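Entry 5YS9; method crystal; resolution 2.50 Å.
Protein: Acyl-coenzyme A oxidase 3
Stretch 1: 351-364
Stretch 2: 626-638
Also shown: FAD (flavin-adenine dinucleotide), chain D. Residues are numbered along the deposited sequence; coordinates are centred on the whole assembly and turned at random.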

# COMPACT_ATOMS: atom_id res chain seq x y z
N HIS A 351 -8.90 -11.18 -14.14
CA HIS A 351 -7.60 -10.59 -14.19
C HIS A 351 -7.56 -9.34 -15.11
O HIS A 351 -6.87 -8.32 -14.80
CB HIS A 351 -6.58 -11.63 -14.58
CG HIS A 351 -5.21 -11.28 -14.13
ND1 HIS A 351 -4.80 -11.43 -12.82
CD2 HIS A 351 -4.17 -10.73 -14.80
CE1 HIS A 351 -3.54 -11.05 -12.73
NE2 HIS A 351 -3.14 -10.61 -13.91
N GLN A 352 -8.31 -9.42 -16.21
CA GLN A 352 -8.52 -8.27 -17.10
C GLN A 352 -9.10 -7.09 -16.35
O GLN A 352 -8.58 -5.99 -16.49
CB GLN A 352 -9.42 -8.64 -18.30
CG GLN A 352 -8.77 -9.65 -19.28
CD GLN A 352 -9.70 -10.10 -20.39
OE1 GLN A 352 -10.80 -9.55 -20.54
NE2 GLN A 352 -9.26 -11.08 -21.20
N ARG A 353 -10.08 -7.32 -15.50
CA ARG A 353 -10.67 -6.30 -14.65
C ARG A 353 -9.70 -5.70 -13.64
O ARG A 353 -9.79 -4.54 -13.31
CB ARG A 353 -11.89 -6.84 -13.92
CG ARG A 353 -13.15 -6.82 -14.74
CD ARG A 353 -14.26 -7.56 -14.03
NE ARG A 353 -15.55 -7.31 -14.63
CZ ARG A 353 -16.30 -6.25 -14.37
NH1 ARG A 353 -15.88 -5.34 -13.52
NH2 ARG A 353 -17.45 -6.12 -14.96
N ARG A 354 -8.82 -6.52 -13.11
CA ARG A 354 -7.79 -6.03 -12.21
C ARG A 354 -6.82 -5.06 -12.86
O ARG A 354 -6.43 -4.09 -12.25
CB ARG A 354 -7.00 -7.18 -11.62
CG ARG A 354 -7.80 -8.13 -10.77
CD ARG A 354 -7.06 -8.43 -9.49
NE ARG A 354 -6.48 -9.75 -9.50
CZ ARG A 354 -5.28 -10.04 -9.02
NH1 ARG A 354 -4.85 -11.28 -9.09
NH2 ARG A 354 -4.54 -9.11 -8.47
N LEU A 355 -6.39 -5.35 -14.08
CA LEU A 355 -5.32 -4.57 -14.68
C LEU A 355 -5.70 -3.63 -15.80
O LEU A 355 -5.14 -2.56 -15.92
CB LEU A 355 -4.22 -5.50 -15.18
CG LEU A 355 -3.54 -6.43 -14.19
CD1 LEU A 355 -2.51 -7.26 -14.90
CD2 LEU A 355 -2.91 -5.64 -13.06
N LEU A 356 -6.64 -4.01 -16.65
CA LEU A 356 -6.89 -3.19 -17.85
C LEU A 356 -7.47 -1.78 -17.57
O LEU A 356 -7.10 -0.83 -18.25
CB LEU A 356 -7.72 -3.94 -18.88
CG LEU A 356 -7.04 -5.21 -19.40
CD1 LEU A 356 -7.95 -5.89 -20.41
CD2 LEU A 356 -5.66 -4.98 -20.02
N PRO A 357 -8.32 -1.64 -16.52
CA PRO A 357 -8.82 -0.32 -16.13
C PRO A 357 -7.70 0.59 -15.64
O PRO A 357 -7.73 1.81 -15.90
CB PRO A 357 -9.80 -0.63 -15.00
CG PRO A 357 -10.27 -2.00 -15.29
CD PRO A 357 -9.06 -2.72 -15.83
N LEU A 358 -6.70 -0.02 -15.01
CA LEU A 358 -5.59 0.71 -14.46
C LEU A 358 -4.66 1.13 -15.58
O LEU A 358 -4.06 2.19 -15.50
CB LEU A 358 -4.88 -0.12 -13.39
CG LEU A 358 -5.79 -0.61 -12.22
CD1 LEU A 358 -5.08 -1.46 -11.18
CD2 LEU A 358 -6.40 0.57 -11.53
N LEU A 359 -4.54 0.30 -16.60
CA LEU A 359 -3.87 0.68 -17.85
C LEU A 359 -4.62 1.86 -18.45
O LEU A 359 -4.01 2.78 -18.90
CB LEU A 359 -3.81 -0.49 -18.85
CG LEU A 359 -3.35 -0.12 -20.27
CD1 LEU A 359 -1.86 0.17 -20.28
CD2 LEU A 359 -3.73 -1.13 -21.37
N ALA A 360 -5.93 1.81 -18.45
CA ALA A 360 -6.72 2.93 -18.91
C ALA A 360 -6.51 4.14 -18.02
O ALA A 360 -6.37 5.24 -18.50
CB ALA A 360 -8.18 2.54 -18.97
N PHE A 361 -6.46 3.92 -16.72
CA PHE A 361 -6.27 4.97 -15.76
C PHE A 361 -4.94 5.67 -15.95
O PHE A 361 -4.86 6.87 -15.82
CB PHE A 361 -6.33 4.39 -14.35
CG PHE A 361 -6.94 5.29 -13.34
CD1 PHE A 361 -6.59 6.61 -13.27
CD2 PHE A 361 -7.86 4.81 -12.44
CE1 PHE A 361 -7.15 7.44 -12.33
CE2 PHE A 361 -8.41 5.62 -11.49
CZ PHE A 361 -8.07 6.93 -11.45
N THR A 362 -3.89 4.92 -16.23
CA THR A 362 -2.59 5.53 -16.43
C THR A 362 -2.52 6.44 -17.65
O THR A 362 -1.96 7.50 -17.57
CB THR A 362 -1.39 4.56 -16.24
OG1 THR A 362 -0.45 4.72 -17.30
CG2 THR A 362 -1.83 3.14 -16.13
N TYR A 363 -3.15 6.04 -18.74
CA TYR A 363 -3.23 6.89 -19.92
C TYR A 363 -3.97 8.16 -19.58
O TYR A 363 -3.60 9.24 -20.01
CB TYR A 363 -3.99 6.19 -21.04
CG TYR A 363 -3.17 5.40 -22.01
CD1 TYR A 363 -2.39 4.33 -21.59
CD2 TYR A 363 -3.19 5.69 -23.36
CE1 TYR A 363 -1.65 3.60 -22.48
CE2 TYR A 363 -2.45 4.96 -24.26
CZ TYR A 363 -1.68 3.92 -23.81
OH TYR A 363 -0.94 3.19 -24.70
N ALA A 364 -5.04 8.01 -18.81
CA ALA A 364 -5.90 9.10 -18.38
C ALA A 364 -5.16 10.10 -17.51
O ALA A 364 -5.39 11.30 -17.61
CB ALA A 364 -7.11 8.56 -17.65
N VAL A 626 -9.81 -4.24 -25.15
CA VAL A 626 -8.55 -3.70 -24.71
C VAL A 626 -7.52 -4.83 -24.58
O VAL A 626 -6.39 -4.70 -25.10
CB VAL A 626 -8.76 -2.86 -23.43
CG1 VAL A 626 -7.46 -2.55 -22.73
CG2 VAL A 626 -9.46 -1.57 -23.82
N ARG A 627 -7.92 -5.94 -23.98
CA ARG A 627 -7.05 -7.09 -23.87
C ARG A 627 -6.43 -7.57 -25.17
O ARG A 627 -5.28 -7.99 -25.17
CB ARG A 627 -7.80 -8.25 -23.25
CG ARG A 627 -6.94 -9.49 -23.11
CD ARG A 627 -7.19 -10.47 -24.23
NE ARG A 627 -6.37 -11.66 -24.16
CZ ARG A 627 -5.11 -11.72 -24.58
NH1 ARG A 627 -4.46 -12.87 -24.51
NH2 ARG A 627 -4.47 -10.64 -25.06
N ASP A 628 -7.16 -7.50 -26.26
CA ASP A 628 -6.67 -7.97 -27.54
C ASP A 628 -5.44 -7.18 -27.97
O ASP A 628 -4.53 -7.72 -28.56
CB ASP A 628 -7.75 -7.88 -28.60
CG ASP A 628 -7.38 -8.58 -29.88
OD1 ASP A 628 -7.24 -9.80 -29.86
OD2 ASP A 628 -7.21 -7.91 -30.90
N GLN A 629 -5.45 -5.89 -27.69
CA GLN A 629 -4.42 -4.98 -28.12
C GLN A 629 -3.41 -4.64 -27.04
O GLN A 629 -2.69 -3.67 -27.17
CB GLN A 629 -5.04 -3.69 -28.67
CG GLN A 629 -5.92 -3.88 -29.89
CD GLN A 629 -5.16 -4.28 -31.13
OE1 GLN A 629 -4.32 -3.56 -31.61
NE2 GLN A 629 -5.46 -5.45 -31.63
N VAL A 630 -3.35 -5.42 -25.99
CA VAL A 630 -2.62 -5.04 -24.79
C VAL A 630 -1.13 -4.79 -25.00
O VAL A 630 -0.57 -3.89 -24.41
CB VAL A 630 -2.79 -6.09 -23.68
CG1 VAL A 630 -2.19 -7.41 -24.11
CG2 VAL A 630 -2.17 -5.62 -22.39
N ALA A 631 -0.50 -5.58 -25.85
CA ALA A 631 0.90 -5.39 -26.16
C ALA A 631 1.16 -4.05 -26.82
O ALA A 631 2.17 -3.45 -26.59
CB ALA A 631 1.40 -6.52 -27.02
N GLY A 632 0.26 -3.61 -27.69
CA GLY A 632 0.38 -2.30 -28.28
C GLY A 632 0.26 -1.13 -27.32
O GLY A 632 1.06 -0.22 -27.33
N TYR A 633 -0.73 -1.17 -26.44
CA TYR A 633 -0.89 -0.12 -25.46
C TYR A 633 0.35 0.03 -24.54
O TYR A 633 0.75 1.15 -24.21
CB TYR A 633 -2.10 -0.40 -24.59
CG TYR A 633 -3.46 -0.32 -25.25
CD1 TYR A 633 -3.90 0.87 -25.81
CD2 TYR A 633 -4.33 -1.40 -25.24
CE1 TYR A 633 -5.17 0.99 -26.37
CE2 TYR A 633 -5.59 -1.30 -25.78
CZ TYR A 633 -6.00 -0.09 -26.35
OH TYR A 633 -7.23 0.03 -26.89
N THR A 634 0.95 -1.10 -24.14
CA THR A 634 2.08 -1.12 -23.18
C THR A 634 3.41 -0.83 -23.86
O THR A 634 4.24 -0.10 -23.31
CB THR A 634 2.17 -2.44 -22.43
OG1 THR A 634 2.06 -3.50 -23.37
CG2 THR A 634 1.04 -2.56 -21.50
N ASP A 635 3.60 -1.38 -25.07
CA ASP A 635 4.79 -1.05 -25.87
C ASP A 635 4.80 0.39 -26.27
O ASP A 635 5.89 0.91 -26.48
CB ASP A 635 4.93 -1.89 -27.14
CG ASP A 635 5.39 -3.32 -26.86
OD1 ASP A 635 5.90 -3.65 -25.75
OD2 ASP A 635 5.23 -4.13 -27.79
N ALA A 636 3.60 1.02 -26.38
CA ALA A 636 3.51 2.46 -26.68
C ALA A 636 4.24 3.41 -25.71
O ALA A 636 4.65 4.54 -26.13
CB ALA A 636 2.07 2.90 -26.83
N PHE A 637 4.42 2.98 -24.44
CA PHE A 637 5.19 3.78 -23.47
C PHE A 637 6.68 3.91 -23.83
O PHE A 637 7.33 4.82 -23.39
CB PHE A 637 5.11 3.20 -22.09
CG PHE A 637 3.72 3.04 -21.55
CD1 PHE A 637 2.86 4.14 -21.42
CD2 PHE A 637 3.29 1.81 -21.05
CE1 PHE A 637 1.58 3.97 -20.86
CE2 PHE A 637 2.03 1.64 -20.48
CZ PHE A 637 1.16 2.71 -20.40
N GLY A 638 7.21 2.97 -24.62
CA GLY A 638 8.60 3.04 -25.09
C GLY A 638 9.67 2.91 -24.02
O GLY A 638 10.70 3.56 -24.07
PA FAD D . -0.17 -17.52 -9.19
O1A FAD D . -0.87 -18.63 -8.50
O2A FAD D . 0.29 -17.67 -10.59
O5B FAD D . -1.05 -16.21 -9.21
C5B FAD D . -0.45 -15.05 -9.77
C4B FAD D . -1.52 -14.04 -10.04
O4B FAD D . -2.44 -14.58 -10.98
C3B FAD D . -2.28 -13.80 -8.76
O3B FAD D . -2.52 -12.41 -8.59
C2B FAD D . -3.60 -14.47 -8.97
O2B FAD D . -4.63 -13.73 -8.32
C1B FAD D . -3.75 -14.51 -10.47
N9A FAD D . -4.47 -15.76 -10.74
C8A FAD D . -3.96 -16.99 -10.67
N7A FAD D . -4.91 -17.90 -10.94
C5A FAD D . -6.05 -17.26 -11.19
C6A FAD D . -7.44 -17.62 -11.54
N6A FAD D . -7.81 -18.90 -11.69
N1A FAD D . -8.31 -16.63 -11.70
C2A FAD D . -7.96 -15.35 -11.55
N3A FAD D . -6.73 -14.94 -11.23
C4A FAD D . -5.76 -15.84 -11.04
N1 FAD D . 5.92 -21.57 -0.76
C2 FAD D . 6.33 -22.67 -0.12
O2 FAD D . 5.97 -23.77 -0.54
N3 FAD D . 7.09 -22.64 0.97
C4 FAD D . 7.51 -21.51 1.49
O4 FAD D . 8.21 -21.51 2.49
C4X FAD D . 7.11 -20.25 0.85
N5 FAD D . 7.50 -19.07 1.33
C5X FAD D . 7.14 -17.94 0.72
C6 FAD D . 7.58 -16.74 1.24
C7 FAD D . 7.22 -15.57 0.63
C7M FAD D . 7.69 -14.27 1.20
C8 FAD D . 6.37 -15.60 -0.58
C8M FAD D . 5.98 -14.32 -1.25
C9 FAD D . 5.93 -16.79 -1.09
C9A FAD D . 6.29 -17.98 -0.49
N10 FAD D . 5.85 -19.21 -1.00
C10 FAD D . 6.27 -20.36 -0.34
C1' FAD D . 5.02 -19.31 -2.20
C2' FAD D . 3.61 -18.74 -2.07
O2' FAD D . 2.75 -19.67 -1.41
C3' FAD D . 3.04 -18.38 -3.44
O3' FAD D . 3.56 -17.13 -3.81
C4' FAD D . 1.52 -18.27 -3.51
O4' FAD D . 0.95 -19.29 -2.71
C5' FAD D . 0.98 -18.49 -4.91
O5' FAD D . 1.12 -17.38 -5.79
P FAD D . 1.86 -17.57 -7.19
O1P FAD D . 3.11 -16.78 -7.20
O2P FAD D . 1.92 -19.02 -7.48
O3P FAD D . 0.95 -16.85 -8.28

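What forms the apolar centre of this contact? Leu359 does much of the work, its CA-to-CB bond directed toward the second stretch and its chi1 t, chi2 p rotamer carrying its two methyl groups to partly different neighbours. Leu359 CD2 lies 3.7 Å from Tyr633 CB and 4.2 Å from Val626 CG1, while Leu359 CD1 reaches Phe637 CZ at 3.9 Å and Thr634 CG2 at 4.2 Å. One leucine therefore touches residues from both ends of the second stretch. One turn earlier, Leu356 continues the apolar surface: its CD2 is 4.1 Å from CG1 of Val626 and 4.3 Å from CG2 of Val630. Val626 thus receives both leucines on the same methyl, CG1, and ties their contacts together. These are van der Waals distances, and the packing brings hydrocarbon against hydrocarbon away from solvent.

How can side chains meet when the helices themselves stay well apart? The axes of helix 351-364 and helix 630-635 come no closer than 11.5 Å and run in broadly the same direction, at 35° to each other. Side chains bridge that gap, among them those of Leu359 and Tyr363. The backbones approach more closely near the start of the second stretch, where CA of Gln352 is 7.0 Å from CA of Arg627 and CA of Leu356 is 7.1 Å from CA of Val626. There CD1 of Leu356 comes within 3.6 Å of the backbone N of Arg627 and 3.7 Å of its CB, so the leucine packs against main chain as well as side chain.

What do the aromatic residues add? Tyr363 and Phe637 both have CA-to-CB bonds that point sideways, yet the ends of both side chains come nearer to the opposing stretch. CE1 of Tyr363 meets CZ of Phe637 at 3.6 Å. The Tyr363 and Phe637 ring centroids are 5.5 Å apart and their planes lie at 57°, an oblique pairing. CZ of Phe637 also lies 4.0 Å from OG1 of Thr362, so this one ring atom touches Leu359, Thr362 and Tyr363.

Where does the contact become polar? At one end, Tyr363 OH donates a hydrogen bond to the backbone O of Tyr633 at 2.7 Å, the only hydrogen bond between the stretches. The acceptor lies near the plane of the Tyr363 ring, where a phenolic O-H can readily point. Tyr363 OH also sits 3.7 Å from Ala636 CB, so the polar link is bordered by apolar packing. At the other end, NE2 of Gln352 approaches CG of Arg627 at 3.4 Å, a contact with the aliphatic part of the arginine. The Arg627 side chain starts toward the first stretch, but its end leads away, and its guanidinium nitrogens find hydrogen bonds elsewhere in the structure.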